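PDB 4PEY: Exo-beta-1,3-glucanase from Streptomyces sp. SirexAA-E, which removes glucose units successively from the non-reducing ends of beta-1,3-glucans such as laminarin, yielding glucose and laminaribiose as end products. Local coordinates for residues G81-D85 against W248-P253; F522-V527 against H538-D542. The protein carries 1 engineered substitution. Residue numbers count along the deposited sequence, not the author numbering.

Contact 1 of 2, residues G81-D85 against W248-P253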
ATOM      1  N   GLY A  81      20.507   2.901  -9.243  1.00 15.34           N
ATOM      2  CA  GLY A  81      21.135   4.208  -9.287  1.00 15.98           C
ATOM      3  C   GLY A  81      20.656   5.085  -8.147  1.00 17.60           C
ATOM      4  O   GLY A  81      19.673   4.774  -7.474  1.00 18.87           O
ATOM      5  N   LEU A  82      21.351   6.192  -7.925  1.00 17.95           N
ATOM      6  CA  LEU A  82      20.904   7.166  -6.947  1.00 19.03           C
ATOM      7  C   LEU A  82      19.657   7.868  -7.477  1.00 18.44           C
ATOM      8  O   LEU A  82      18.774   8.260  -6.713  1.00 20.46           O
ATOM      9  CB  LEU A  82      22.012   8.174  -6.643  1.00 22.03           C
ATOM     10  CG  LEU A  82      21.713   9.194  -5.549  1.00 26.95           C
ATOM     11  CD1 LEU A  82      21.409   8.509  -4.219  1.00 27.82           C
ATOM     12  CD2 LEU A  82      22.883  10.145  -5.415  1.00 28.31           C
ATOM     13  N   ASN A  83      19.591   8.003  -8.800  1.00 18.68           N
ATOM     14  CA  ASN A  83      18.476   8.660  -9.467  1.00 19.10           C
ATOM     15  C   ASN A  83      17.826   7.732 -10.501  1.00 16.73           C
ATOM     16  O   ASN A  83      18.488   6.846 -11.050  1.00 16.30           O
ATOM     17  CB  ASN A  83      18.962   9.958 -10.123  1.00 21.45           C
ATOM     18  CG  ASN A  83      19.346  11.016  -9.102  1.00 26.44           C
ATOM     19  OD1 ASN A  83      20.516  11.400  -8.986  1.00 31.45           O
ATOM     20  ND2 ASN A  83      18.361  11.492  -8.350  1.00 25.93           N
ATOM     21  N   PRO A  84      16.523   7.919 -10.767  1.00 16.17           N
ATOM     22  CA  PRO A  84      15.828   6.993 -11.676  1.00 15.76           C
ATOM     23  C   PRO A  84      16.448   6.925 -13.081  1.00 15.47           C
ATOM     24  O   PRO A  84      16.541   5.841 -13.656  1.00 15.32           O
ATOM     25  CB  PRO A  84      14.402   7.564 -11.738  1.00 18.43           C
ATOM     26  CG  PRO A  84      14.257   8.381 -10.500  1.00 20.50           C
ATOM     27  CD  PRO A  84      15.613   8.925 -10.187  1.00 16.77           C
ATOM     28  N   ASP A  85      16.879   8.058 -13.626  1.00 14.71           N
ATOM     29  CA  ASP A  85      17.415   8.059 -14.986  1.00 14.11           C
ATOM     30  C   ASP A  85      18.800   7.407 -15.066  1.00 15.36           C
ATOM     31  O   ASP A  85      19.333   7.230 -16.155  1.00 16.71           O
ATOM     32  CB  ASP A  85      17.460   9.485 -15.545  1.00 16.11           C
ATOM     33  CG  ASP A  85      16.070  10.037 -15.827  1.00 18.33           C
ATOM     34  OD1 ASP A  85      15.380   9.489 -16.718  1.00 16.60           O
ATOM     35  OD2 ASP A  85      15.659  11.004 -15.155  1.00 21.51           O
ATOM     36  N   TRP A 248      13.500  14.207  -6.762  1.00 13.55           N
ATOM     37  CA  TRP A 248      14.755  14.009  -7.490  1.00 15.21           C
ATOM     38  C   TRP A 248      14.845  14.825  -8.779  1.00 19.68           C
ATOM     39  O   TRP A 248      15.881  14.822  -9.451  1.00 22.30           O
ATOM     40  CB  TRP A 248      14.932  12.520  -7.821  1.00 15.38           C
ATOM     41  CG  TRP A 248      13.701  11.929  -8.477  1.00 14.47           C
ATOM     42  CD1 TRP A 248      12.646  11.321  -7.847  1.00 14.21           C
ATOM     43  CD2 TRP A 248      13.393  11.908  -9.881  1.00 14.25           C
ATOM     44  NE1 TRP A 248      11.709  10.923  -8.775  1.00 14.87           N
ATOM     45  CE2 TRP A 248      12.145  11.270 -10.027  1.00 14.37           C
ATOM     46  CE3 TRP A 248      14.054  12.365 -11.029  1.00 15.74           C
ATOM     47  CZ2 TRP A 248      11.547  11.075 -11.274  1.00 14.99           C
ATOM     48  CZ3 TRP A 248      13.457  12.173 -12.265  1.00 16.92           C
ATOM     49  CH2 TRP A 248      12.218  11.530 -12.379  1.00 16.62           C
ATOM     50  N   GLY A 249      13.766  15.522  -9.121  1.00 20.90           N
ATOM     51  CA  GLY A 249      13.733  16.320 -10.338  1.00 29.13           C
ATOM     52  C   GLY A 249      14.811  17.390 -10.464  1.00 34.68           C
ATOM     53  O   GLY A 249      15.243  17.718 -11.572  1.00 36.57           O
ATOM     54  N   ASN A 250      15.244  17.941  -9.334  1.00 38.57           N
ATOM     55  CA  ASN A 250      16.230  19.019  -9.331  1.00 42.74           C
ATOM     56  C   ASN A 250      17.599  18.566  -8.839  1.00 44.68           C
ATOM     57  O   ASN A 250      18.289  19.296  -8.125  1.00 44.43           O
ATOM     58  CB  ASN A 250      15.736  20.187  -8.473  1.00 45.66           C
ATOM     59  CG  ASN A 250      14.488  20.836  -9.035  1.00 48.48           C
ATOM     60  OD1 ASN A 250      14.344  20.987 -10.248  1.00 49.17           O
ATOM     61  ND2 ASN A 250      13.570  21.217  -8.152  1.00 50.01           N
ATOM     62  N   GLY A 251      17.989  17.354  -9.220  1.00 46.10           N
ATOM     63  CA  GLY A 251      19.304  16.844  -8.887  1.00 47.12           C
ATOM     64  C   GLY A 251      19.396  16.227  -7.506  1.00 46.80           C
ATOM     65  O   GLY A 251      18.427  15.638  -7.020  1.00 46.95           O
ATOM     66  N   THR A 252      20.564  16.390  -6.885  1.00 46.25           N
ATOM     67  CA  THR A 252      20.934  15.726  -5.631  1.00 45.39           C
ATOM     68  C   THR A 252      19.816  15.668  -4.589  1.00 40.80           C
ATOM     69  O   THR A 252      19.524  16.655  -3.922  1.00 39.32           O
ATOM     70  CB  THR A 252      22.157  16.418  -4.983  1.00 48.08           C
ATOM     71  OG1 THR A 252      21.726  17.559  -4.231  1.00 50.26           O
ATOM     72  CG2 THR A 252      23.154  16.856  -6.050  1.00 48.06           C
ATOM     73  N   PRO A 253      19.187  14.497  -4.450  1.00 37.76           N
ATOM     74  CA  PRO A 253      18.110  14.340  -3.469  1.00 34.84           C
ATOM     75  C   PRO A 253      18.618  14.469  -2.028  1.00 33.85           C
ATOM     76  O   PRO A 253      19.687  13.964  -1.698  1.00 35.12           O
ATOM     77  CB  PRO A 253      17.582  12.929  -3.750  1.00 36.48           C
ATOM     78  CG  PRO A 253      18.727  12.221  -4.386  1.00 37.95           C
ATOM     79  CD  PRO A 253      19.453  13.253  -5.191  1.00 38.63           C
TER
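A loop that must rest against another without any shared hydrogen bond can do so through rigid rings, and proline against tryptophan is a clear case. The main interaction is a CH-pi contact: Pro84 CG stands 3.7 Å from the centroid of the six-membered ring of Trp248, only 15° off the ring normal, so the methylene sits over the ring face. The nearest atoms of this pair, Pro84 CG and Trp248 CE2, are 3.6 Å apart.

Ordinary van der Waals packing extends the contact on the Asn83 side. Asn83 ND2 lies 3.6 Å from Trp248 CB and 3.8 Å from Pro253 CD, an amide end fitted against carbon. Leu82 CG and Pro253 CG meet more loosely at 4.4 Å, and both residues also touch Phe235 of strand 231-243.

GH55 enzymes are built from two tandem parallel beta-helices; residues 81-85 form a corner between strands 75-79 and 87-94 of the first, whereas 248-253 belong to the connection between the antiparallel strands 231-243 and 255-259 that follow its parallel coils. A type I turn from Trp248 to Gly251 reverses this connection. It is closed by a weak hydrogen bond from Gly251 N to Trp248 O (3.3 Å), and the backbone angles of Gly251 would jam a CB against the preceding carbonyl.

Two polar side chains have partners outside the pair. Asp85 OD2 comes within 3.8 Å of Trp248 CZ3 obliquely, while Asp85 OD1 is hydrogen-bonded to His138. Trp248 NE1 is hydrogen-bonded to Asp160 O, tying the indole to a later corner of the same helix.

Contact 2 of 2, residues F522-V527 against H538-D542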
ATOM      1  N   PHE A 522     -14.882  16.173   6.113  1.00 13.29           N
ATOM      2  CA  PHE A 522     -14.606  15.274   4.992  1.00 12.60           C
ATOM      3  C   PHE A 522     -14.867  15.939   3.656  1.00 13.78           C
ATOM      4  O   PHE A 522     -15.755  16.793   3.523  1.00 15.19           O
ATOM      5  CB  PHE A 522     -15.435  13.984   5.098  1.00 13.47           C
ATOM      6  CG  PHE A 522     -15.021  13.110   6.239  1.00 14.84           C
ATOM      7  CD1 PHE A 522     -15.716  13.137   7.435  1.00 16.34           C
ATOM      8  CD2 PHE A 522     -13.905  12.292   6.132  1.00 15.02           C
ATOM      9  CE1 PHE A 522     -15.317  12.347   8.502  1.00 16.57           C
ATOM     10  CE2 PHE A 522     -13.497  11.503   7.195  1.00 15.93           C
ATOM     11  CZ  PHE A 522     -14.210  11.521   8.376  1.00 16.82           C
ATOM     12  N   HIS A 523     -14.077  15.533   2.673  1.00 12.78           N
ATOM     13  CA  HIS A 523     -14.190  16.054   1.325  1.00 13.80           C
ATOM     14  C   HIS A 523     -14.238  14.905   0.346  1.00 13.41           C
ATOM     15  O   HIS A 523     -13.352  14.057   0.360  1.00 14.04           O
ATOM     16  CB  HIS A 523     -13.008  16.968   0.995  1.00 14.54           C
ATOM     17  CG  HIS A 523     -12.693  17.951   2.076  1.00 13.84           C
ATOM     18  ND1 HIS A 523     -13.371  19.144   2.214  1.00 16.81           N
ATOM     19  CD2 HIS A 523     -11.778  17.916   3.074  1.00 14.24           C
ATOM     20  CE1 HIS A 523     -12.885  19.802   3.251  1.00 18.08           C
ATOM     21  NE2 HIS A 523     -11.914  19.083   3.786  1.00 17.33           N
ATOM     22  N   ASP A 524     -15.272  14.890  -0.492  1.00 13.17           N
ATOM     23  CA  ASP A 524     -15.401  13.927  -1.583  1.00 12.74           C
ATOM     24  C   ASP A 524     -15.494  12.486  -1.064  1.00 11.07           C
ATOM     25  O   ASP A 524     -14.565  11.685  -1.211  1.00 13.33           O
ATOM     26  CB  ASP A 524     -14.237  14.074  -2.580  1.00 12.25           C
ATOM     27  CG  ASP A 524     -14.117  15.478  -3.151  1.00 13.19           C
ATOM     28  OD1 ASP A 524     -15.029  16.296  -2.928  1.00 14.63           O
ATOM     29  OD2 ASP A 524     -13.108  15.766  -3.843  1.00 13.84           O
ATOM     30  N   LEU A 525     -16.642  12.177  -0.467  1.00 12.23           N
ATOM     31  CA  LEU A 525     -16.979  10.830  -0.008  1.00 11.66           C
ATOM     32  C   LEU A 525     -17.884  10.125  -1.008  1.00 11.60           C
ATOM     33  O   LEU A 525     -18.699  10.766  -1.680  1.00 13.30           O
ATOM     34  CB  LEU A 525     -17.698  10.882   1.339  1.00 12.10           C
ATOM     35  CG  LEU A 525     -16.978  11.536   2.514  1.00 13.35           C
ATOM     36  CD1 LEU A 525     -17.860  11.498   3.752  1.00 15.29           C
ATOM     37  CD2 LEU A 525     -15.648  10.848   2.768  1.00 15.47           C
ATOM     38  N   LEU A 526     -17.776   8.803  -1.088  1.00 11.31           N
ATOM     39  CA  LEU A 526     -18.706   8.040  -1.918  1.00 11.52           C
ATOM     40  C   LEU A 526     -18.879   6.623  -1.409  1.00 10.32           C
ATOM     41  O   LEU A 526     -17.969   6.050  -0.791  1.00 11.88           O
ATOM     42  CB  LEU A 526     -18.217   8.052  -3.374  1.00 13.50           C
ATOM     43  CG  LEU A 526     -16.828   7.459  -3.634  1.00 14.33           C
ATOM     44  CD1 LEU A 526     -16.792   6.458  -4.794  1.00 16.01           C
ATOM     45  CD2 LEU A 526     -15.791   8.576  -3.770  1.00 15.35           C
ATOM     46  N   VAL A 527     -20.065   6.071  -1.648  1.00 11.39           N
ATOM     47  CA  VAL A 527     -20.294   4.645  -1.439  1.00 11.25           C
ATOM     48  C   VAL A 527     -20.884   4.046  -2.714  1.00 11.33           C
ATOM     49  O   VAL A 527     -21.552   4.731  -3.494  1.00 12.80           O
ATOM     50  CB  VAL A 527     -21.211   4.356  -0.219  1.00 11.70           C
ATOM     51  CG1 VAL A 527     -20.565   4.874   1.066  1.00 13.85           C
ATOM     52  CG2 VAL A 527     -22.616   4.949  -0.412  1.00 13.30           C
ATOM     53  N   HIS A 538     -26.952   5.144   3.441  1.00 13.28           N
ATOM     54  CA  HIS A 538     -26.423   6.504   3.438  1.00 13.10           C
ATOM     55  C   HIS A 538     -24.936   6.469   3.118  1.00 13.43           C
ATOM     56  O   HIS A 538     -24.333   5.397   3.050  1.00 13.92           O
ATOM     57  CB  HIS A 538     -26.648   7.192   4.791  1.00 13.85           C
ATOM     58  CG  HIS A 538     -28.093   7.395   5.132  1.00 17.61           C
ATOM     59  ND1 HIS A 538     -28.887   8.310   4.476  1.00 18.45           N
ATOM     60  CD2 HIS A 538     -28.887   6.796   6.053  1.00 19.98           C
ATOM     61  CE1 HIS A 538     -30.109   8.270   4.979  1.00 19.42           C
ATOM     62  NE2 HIS A 538     -30.136   7.361   5.938  1.00 20.11           N
ATOM     63  N   VAL A 539     -24.345   7.646   2.938  1.00 12.82           N
ATOM     64  CA  VAL A 539     -22.905   7.762   2.724  1.00 12.00           C
ATOM     65  C   VAL A 539     -22.153   7.863   4.056  1.00 12.39           C
ATOM     66  O   VAL A 539     -21.257   7.063   4.345  1.00 12.24           O
ATOM     67  CB  VAL A 539     -22.576   8.988   1.848  1.00 12.49           C
ATOM     68  CG1 VAL A 539     -21.071   9.182   1.730  1.00 13.27           C
ATOM     69  CG2 VAL A 539     -23.202   8.825   0.464  1.00 12.38           C
ATOM     70  N   ILE A 540     -22.512   8.858   4.859  1.00 12.67           N
ATOM     71  CA  ILE A 540     -21.867   9.086   6.146  1.00 12.01           C
ATOM     72  C   ILE A 540     -22.936   9.366   7.198  1.00 13.53           C
ATOM     73  O   ILE A 540     -23.846  10.153   6.957  1.00 14.58           O
ATOM     74  CB  ILE A 540     -20.839  10.266   6.072  1.00 12.44           C
ATOM     75  CG1 ILE A 540     -20.227  10.536   7.454  1.00 13.67           C
ATOM     76  CG2 ILE A 540     -21.490  11.518   5.463  1.00 15.00           C
ATOM     77  CD1 ILE A 540     -18.977  11.426   7.417  1.00 15.03           C
ATOM     78  N   ASN A 541     -22.839   8.703   8.348  1.00 13.88           N
ATOM     79  CA  ASN A 541     -23.869   8.810   9.378  1.00 15.18           C
ATOM     80  C   ASN A 541     -25.252   8.524   8.780  1.00 16.92           C
ATOM     81  O   ASN A 541     -25.489   7.428   8.276  1.00 17.85           O
ATOM     82  CB  ASN A 541     -23.837  10.189  10.035  1.00 15.08           C
ATOM     83  CG  ASN A 541     -22.548  10.443  10.804  1.00 15.70           C
ATOM     84  OD1 ASN A 541     -21.709   9.551  10.959  1.00 15.08           O
ATOM     85  ND2 ASN A 541     -22.391  11.662  11.294  1.00 18.94           N
ATOM     86  N   ASP A 542     -26.149   9.512   8.819  1.00 17.35           N
ATOM     87  CA  ASP A 542     -27.468   9.390   8.199  1.00 18.67           C
ATOM     88  C   ASP A 542     -27.627  10.369   7.028  1.00 19.75           C
ATOM     89  O   ASP A 542     -28.752  10.751   6.651  1.00 20.80           O
ATOM     90  CB  ASP A 542     -28.561   9.616   9.248  1.00 23.05           C
ATOM     91  CG  ASP A 542     -28.421  10.954   9.974  1.00 28.75           C
ATOM     92  OD1 ASP A 542     -29.391  11.354  10.652  1.00 33.32           O
ATOM     93  OD2 ASP A 542     -27.355  11.606   9.870  1.00 29.42           O
TER
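A strand that turns a corner can present side chains three residues apart to the same partner. Here the corner is Asp524, whose backbone has positive phi and psi (63°/72°), and Phe522 before it and Leu525 after it both point toward residues 538-542. The methyl Ile540 CD1 touches both, 3.7 Å from Phe522 CD1 and 3.8 Å from Leu525 CD1. Beyond the corner the regular strand pattern takes over: Leu525 and Val527 face the loop, and Leu526 points away from it.

Val539 packs on both of the inward residues, with Leu525 CB 3.8 Å from Val539 CG1 and Val527 CG2 4.0 Å from Val539 CG2. Within the loop, Val539 and Ile540 form a classic beta bulge. No hydrogen bond crosses; the contact is mainly apolar, enlarged by Phe512 and Met494, though Val527 also rests on the carbonyls of His538 and Val539. Facing the first domain, Asp524 OD2 is hydrogen-bonded to Thr211 and Gln203, and Leu526 touches Trp190.

Strand 520-529 pairs in parallel with 489-498 but antiparallel with 555-560; the arrangement is that of the closing end of a parallel beta-helix, its hydrophobic interior covered by a C-terminal loop.

The two contacts illustrate how a beta-helical protein packs later, irregular connections against its coils. The centres of contact 1 and contact 2 are 40 Å apart. The nearest atoms of contact 1 and contact 2 are about 26 Å apart, and they share no strand: contact 1 belongs to the first beta-helix, contact 2 to the second. Contact 1 is partly buried, joins loop to loop over 163 residues of separation, and mixes a proline-indole face contact with polar ends. Contact 2 is buried, joins a strand to a loop just 11 residues on, and relies on aliphatic and phenylalanine side chains. Contact 1 lies away from the annotated sites, whereas the side chain of Leu526, pointing away from the loop of contact 2, is about 8 Å from that of substrate-binding Gln173.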